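Local coordinates for 3-Hydroxyacyl-CoA dehydrogenase (Ralstonia eutropha H16, PDB 4PZC) that catalyses the NAD-dependent interconversion of (S)-3-hydroxybutyryl-CoA and acetoacetyl-CoA, at the interface of chains A and B. Sequence-based numbering; all coordinates share one arbitrary frame. Chains: chain A/B, 3-Hydroxyacyl-CoA dehydrogenase.

Contact 1: the interface of chains A and B. Residues chain A 180-182, 184, 188, 191-192; chain B 203, 206, 208-209, 214.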
loop_
_atom_site.group_PDB
_atom_site.type_symbol
_atom_site.label_atom_id
_atom_site.label_comp_id
_atom_site.label_asym_id
_atom_site.label_seq_id
_atom_site.Cartn_x
_atom_site.Cartn_y
_atom_site.Cartn_z
ATOM N N THR A 180 -12.290 -9.577 -11.698
ATOM C CA THR A 180 -13.275 -8.997 -12.601
ATOM C C THR A 180 -13.587 -7.556 -12.211
ATOM O O THR A 180 -13.712 -7.209 -11.029
ATOM C CB THR A 180 -14.517 -9.884 -12.692
ATOM O OG1 THR A 180 -14.114 -11.125 -13.277
ATOM C CG2 THR A 180 -15.587 -9.268 -13.562
ATOM N N VAL A 181 -13.667 -6.713 -13.234
ATOM C CA VAL A 181 -13.646 -5.278 -13.055
ATOM C C VAL A 181 -14.476 -4.687 -14.158
ATOM O O VAL A 181 -14.231 -4.984 -15.316
ATOM C CB VAL A 181 -12.217 -4.739 -13.230
ATOM C CG1 VAL A 181 -12.177 -3.220 -13.185
ATOM C CG2 VAL A 181 -11.302 -5.320 -12.173
ATOM N N LYS A 182 -15.463 -3.866 -13.811
ATOM C CA LYS A 182 -16.129 -3.098 -14.831
ATOM C C LYS A 182 -15.110 -2.089 -15.339
ATOM O O LYS A 182 -14.511 -1.394 -14.566
ATOM C CB LYS A 182 -17.341 -2.355 -14.290
ATOM C CG LYS A 182 -18.443 -3.235 -13.750
ATOM C CD LYS A 182 -19.709 -2.396 -13.616
ATOM C CE LYS A 182 -20.897 -3.202 -13.089
ATOM N NZ LYS A 182 -20.933 -3.365 -11.599
ATOM N N SER A 184 -13.170 0.960 -16.169
ATOM C CA SER A 184 -13.093 2.250 -15.477
ATOM C C SER A 184 -11.620 2.670 -15.391
ATOM O O SER A 184 -10.713 1.822 -15.287
ATOM C CB SER A 184 -13.681 2.148 -14.062
ATOM O OG SER A 184 -13.435 3.292 -13.241
ATOM N N VAL A 188 -8.778 -1.657 -11.092
ATOM C CA VAL A 188 -8.740 -1.787 -9.663
ATOM C C VAL A 188 -7.344 -1.487 -9.156
ATOM O O VAL A 188 -7.171 -0.585 -8.327
ATOM C CB VAL A 188 -9.238 -3.187 -9.218
ATOM C CG1 VAL A 188 -8.648 -3.610 -7.884
ATOM C CG2 VAL A 188 -10.762 -3.201 -9.113
ATOM N N ARG A 191 -5.805 2.009 -9.994
ATOM C CA ARG A 191 -6.762 2.984 -9.460
ATOM C C ARG A 191 -6.557 3.295 -8.006
ATOM O O ARG A 191 -6.642 4.467 -7.608
ATOM C CB ARG A 191 -8.207 2.542 -9.629
ATOM C CG ARG A 191 -9.185 3.713 -9.704
ATOM C CD ARG A 191 -9.696 4.063 -8.339
ATOM N NE ARG A 191 -10.712 5.109 -8.260
ATOM C CZ ARG A 191 -11.990 4.957 -8.591
ATOM N NH1 ARG A 191 -12.452 3.839 -9.165
ATOM N NH2 ARG A 191 -12.810 5.966 -8.379
ATOM N N ILE A 192 -6.290 2.298 -7.186
ATOM C CA ILE A 192 -6.006 2.677 -5.819
ATOM C C ILE A 192 -4.512 2.782 -5.485
ATOM O O ILE A 192 -4.105 3.709 -4.774
ATOM C CB ILE A 192 -6.895 1.925 -4.820
ATOM C CG1 ILE A 192 -6.599 0.444 -4.755
ATOM C CG2 ILE A 192 -8.343 2.152 -5.247
ATOM C CD1 ILE A 192 -7.856 -0.435 -4.824
ATOM N N VAL B 203 -14.033 2.426 -5.026
ATOM C CA VAL B 203 -14.074 1.408 -6.066
ATOM C C VAL B 203 -15.207 0.455 -5.754
ATOM O O VAL B 203 -16.043 0.183 -6.606
ATOM C CB VAL B 203 -12.730 0.640 -6.163
ATOM C CG1 VAL B 203 -12.898 -0.652 -6.924
ATOM C CG2 VAL B 203 -11.663 1.492 -6.832
ATOM N N GLU B 206 -18.604 1.969 -6.152
ATOM C CA GLU B 206 -19.083 2.178 -7.535
ATOM C C GLU B 206 -19.381 0.827 -8.184
ATOM O O GLU B 206 -19.565 0.738 -9.416
ATOM C CB GLU B 206 -18.031 2.915 -8.364
ATOM C CG GLU B 206 -17.665 4.302 -7.840
ATOM C CD GLU B 206 -16.202 4.711 -8.076
ATOM O OE1 GLU B 206 -15.486 4.074 -8.899
ATOM O OE2 GLU B 206 -15.771 5.689 -7.420
ATOM N N LEU B 208 -17.406 -1.672 -8.936
ATOM C CA LEU B 208 -16.554 -2.019 -10.067
ATOM C C LEU B 208 -16.079 -3.417 -9.917
ATOM O O LEU B 208 -15.818 -4.101 -10.916
ATOM C CB LEU B 208 -15.323 -1.117 -10.153
ATOM C CG LEU B 208 -15.687 0.355 -10.311
ATOM C CD1 LEU B 208 -14.407 1.155 -10.379
ATOM C CD2 LEU B 208 -16.552 0.584 -11.539
ATOM N N ALA B 209 -15.950 -3.822 -8.660
ATOM C CA ALA B 209 -15.460 -5.127 -8.320
ATOM C C ALA B 209 -15.989 -5.534 -6.954
ATOM O O ALA B 209 -16.555 -4.721 -6.202
ATOM C CB ALA B 209 -13.947 -5.119 -8.311
ATOM N N ILE B 214 -11.178 -7.075 -4.762
ATOM C CA ILE B 214 -10.448 -5.838 -4.583
ATOM C C ILE B 214 -9.202 -6.089 -3.709
ATOM O O ILE B 214 -8.085 -5.596 -4.012
ATOM C CB ILE B 214 -11.354 -4.762 -3.958
ATOM C CG1 ILE B 214 -12.386 -4.248 -4.963
ATOM C CG2 ILE B 214 -10.537 -3.584 -3.469
ATOM C CD1 ILE B 214 -13.462 -3.343 -4.359
#
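A:Arg191 and B:Glu206 meet tip to tip in a bidentate salt bridge across the interface of the two chains in the deposited assembly, probably a dimer. The guanidinium presents its two terminal nitrogens end-on, one to each carboxylate oxygen. NH1 of A:Arg191 donates to OE1 of B:Glu206 at 3.1 Å, and NH2 of A:Arg191 reaches OE2 of B:Glu206, also at 3.1 Å; OE1 lies close to the guanidinium plane, whereas OE2 is further out of it. Both oxygens use their syn lone pairs, but the two planes are turned 34° apart, so the pairing is twisted rather than flat. The second firm link is made by backbone: the amide N of A:Lys182 donates to the carbonyl O of B:Leu208 at 2.9 Å, nearly straight and directed at an in-plane lone pair.

Apolar contacts lie between these polar links. B:Leu208 buries more surface than any other residue of the patch. Its CD1 lies at the edge of the guanidinium, in plane with it, and also meets CB of A:Ser184 at 3.9 Å. CG2 of B:Val203 touches CD of A:Arg191 at 3.6 Å and CG2 of A:Ile192 at 3.7 Å, while its other branch, CG1, meets CG2 of A:Val188, the two side chains crossing at about a right angle. CG2 of A:Val188 also packs on the methyl of B:Ala209, at 3.8 Å.

Torsions set up the ion pair. CG of A:Arg191 is anti to the backbone N, and a bend at chi2 (-91°) turns the chain toward chain B, where CG2 of B:Val203 comes tip to tip against CD and NH1. B:Glu206 bends at chi2 as well (147°). The apolar neighbours around the guanidinium may strengthen the attraction of the two charges.

In the fold, strand 177-182, from the NAD-binding Rossmann region, and the start of C-terminal-region helix 189-205 of chain A receive the end of the equivalent helix of chain B and the loop into helix 211-222.

Contact 2: the interface of chains A and B. Residues chain A 149-150, 177-180, 189; chain B 213, 216-217, 220.
A polar link here joins a strand amide to a helix side chain. N of A:Thr180 donates to OE2 of B:Glu213 at 3.1 Å, with an almost straight 174° at the hydrogen, yet it meets the carboxylate from 55° above its plane. CG of B:Glu213 is anti to the carbonyl carbon, and the extended chain beyond it carries the carboxylate from helix 211-222 to the strand. There it runs beside the side chain of A:Thr180, both pointing the same way. If ionised, the carboxylate would be helped by the N-H, though OE1 of B:Glu213 also comes 3.4 Å from the carbonyl O of A:Thr180, which may offset this.

Apolar packing covers the rest. A:Ile179 pushes CD1 onto the same helix, 3.6 Å from CB of B:Glu216 and 3.9 Å from CA of B:Glu213, so that its tip rests where successive turns meet. A:Leu150 and B:Leu220 slide past each other in opposite directions, CG of A:Leu150 facing CB of B:Leu220 at 4.0 Å. A:Val189, at the start of helix 189-205, turns CG2 toward the backbone of B:Gly217.

The poorly ordered A:Tyr177 lies across the end of B:Glu216, its ring and the carboxylate nearly perpendicular. CD of B:Glu216 sits 3.7 Å above one ring face, offset toward the rim.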
loop_
_atom_site.group_PDB
_atom_site.type_symbol
_atom_site.label_atom_id
_atom_site.label_comp_id
_atom_site.label_asym_id
_atom_site.label_seq_id
_atom_site.Cartn_x
_atom_site.Cartn_y
_atom_site.Cartn_z
ATOM N N ALA A 149 0.803 -14.040 -10.141
ATOM C CA ALA A 149 -0.334 -14.933 -10.195
ATOM C C ALA A 149 -1.652 -14.180 -10.233
ATOM O O ALA A 149 -2.585 -14.557 -9.524
ATOM C CB ALA A 149 -0.308 -15.891 -9.006
ATOM N N LEU A 150 -1.760 -13.147 -11.068
ATOM C CA LEU A 150 -3.063 -12.501 -11.262
ATOM C C LEU A 150 -3.236 -11.659 -12.516
ATOM O O LEU A 150 -2.269 -11.184 -13.144
ATOM C CB LEU A 150 -3.431 -11.646 -10.055
ATOM C CG LEU A 150 -2.784 -10.258 -9.873
ATOM C CD1 LEU A 150 -1.381 -10.143 -10.491
ATOM C CD2 LEU A 150 -3.738 -9.162 -10.354
ATOM N N TYR A 177 -4.810 -15.610 -10.521
ATOM C CA TYR A 177 -6.104 -15.207 -9.988
ATOM C C TYR A 177 -6.779 -14.133 -10.850
ATOM O O TYR A 177 -6.236 -13.050 -11.045
ATOM C CB TYR A 177 -6.020 -14.761 -8.523
ATOM C CG TYR A 177 -7.027 -15.535 -7.722
ATOM C CD1 TYR A 177 -8.390 -15.384 -7.972
ATOM C CD2 TYR A 177 -6.626 -16.488 -6.785
ATOM C CE1 TYR A 177 -9.330 -16.130 -7.284
ATOM C CE2 TYR A 177 -7.561 -17.233 -6.083
ATOM C CZ TYR A 177 -8.912 -17.049 -6.337
ATOM O OH TYR A 177 -9.848 -17.785 -5.650
ATOM N N PRO A 178 -7.968 -14.440 -11.380
ATOM C CA PRO A 178 -8.751 -13.452 -12.097
ATOM C C PRO A 178 -9.292 -12.399 -11.172
ATOM O O PRO A 178 -9.611 -12.699 -10.031
ATOM C CB PRO A 178 -9.941 -14.263 -12.597
ATOM C CG PRO A 178 -10.111 -15.307 -11.554
ATOM C CD PRO A 178 -8.696 -15.715 -11.288
ATOM N N ILE A 179 -9.418 -11.187 -11.678
ATOM C CA ILE A 179 -10.046 -10.108 -10.948
ATOM C C ILE A 179 -10.990 -9.404 -11.902
ATOM O O ILE A 179 -10.545 -8.722 -12.826
ATOM C CB ILE A 179 -8.993 -9.104 -10.459
ATOM C CG1 ILE A 179 -8.053 -9.760 -9.446
ATOM C CG2 ILE A 179 -9.650 -7.866 -9.865
ATOM C CD1 ILE A 179 -8.750 -10.234 -8.192
ATOM N N THR A 180 -12.290 -9.577 -11.698
ATOM C CA THR A 180 -13.275 -8.997 -12.601
ATOM C C THR A 180 -13.587 -7.556 -12.211
ATOM O O THR A 180 -13.712 -7.209 -11.029
ATOM C CB THR A 180 -14.517 -9.884 -12.692
ATOM O OG1 THR A 180 -14.114 -11.125 -13.277
ATOM C CG2 THR A 180 -15.587 -9.268 -13.562
ATOM N N VAL A 189 -6.339 -2.219 -9.635
ATOM C CA VAL A 189 -5.028 -2.122 -9.005
ATOM C C VAL A 189 -4.450 -0.746 -9.080
ATOM O O VAL A 189 -4.164 -0.152 -8.043
ATOM C CB VAL A 189 -4.027 -3.157 -9.500
ATOM C CG1 VAL A 189 -2.599 -2.672 -9.307
ATOM C CG2 VAL A 189 -4.239 -4.439 -8.713
ATOM N N GLU B 213 -12.229 -9.620 -4.218
ATOM C CA GLU B 213 -11.431 -9.412 -5.423
ATOM C C GLU B 213 -10.600 -8.127 -5.329
ATOM O O GLU B 213 -9.462 -8.086 -5.778
ATOM C CB GLU B 213 -12.333 -9.357 -6.659
ATOM C CG GLU B 213 -12.871 -10.700 -7.170
ATOM C CD GLU B 213 -13.582 -10.557 -8.512
ATOM O OE1 GLU B 213 -14.382 -9.592 -8.671
ATOM O OE2 GLU B 213 -13.319 -11.377 -9.423
ATOM N N GLU B 216 -7.771 -9.036 -3.181
ATOM C CA GLU B 216 -6.899 -9.938 -3.912
ATOM C C GLU B 216 -5.980 -9.116 -4.801
ATOM O O GLU B 216 -4.746 -9.243 -4.741
ATOM C CB GLU B 216 -7.691 -10.945 -4.786
ATOM C CG GLU B 216 -8.358 -12.156 -4.098
ATOM C CD GLU B 216 -9.180 -13.067 -5.063
ATOM O OE1 GLU B 216 -8.628 -13.638 -6.050
ATOM O OE2 GLU B 216 -10.403 -13.240 -4.821
ATOM N N GLY B 217 -6.601 -8.280 -5.623
ATOM C CA GLY B 217 -5.896 -7.434 -6.561
ATOM C C GLY B 217 -4.685 -6.729 -5.959
ATOM O O GLY B 217 -3.634 -6.593 -6.619
ATOM N N LEU B 220 -1.858 -9.472 -4.200
ATOM C CA LEU B 220 -1.075 -10.109 -5.232
ATOM C C LEU B 220 -0.385 -9.158 -6.199
ATOM O O LEU B 220 0.755 -9.395 -6.627
ATOM C CB LEU B 220 -1.997 -11.030 -6.011
ATOM C CG LEU B 220 -2.319 -12.287 -5.194
ATOM C CD1 LEU B 220 -3.646 -12.904 -5.553
ATOM C CD2 LEU B 220 -1.191 -13.280 -5.405
#

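The centres of contact 1 and contact 2 are about 11 Å apart, and strand 177-182 of chain A runs through both. A:Thr180 is common to the two: its N-H serves contact 2, while its carbonyl side faces contact 1. Helices 189-205 of chain A and 211-222 of chain B also contribute to each, so the patches form one continuous surface. Two-fold symmetry repeats both with the chains exchanged. Strand 177-182 and A:Leu150, from the NAD-binding region, pack on C-terminal elements of the partner, probably joining the two chains as a dimer, with most of each NAD-binding domain lying outward.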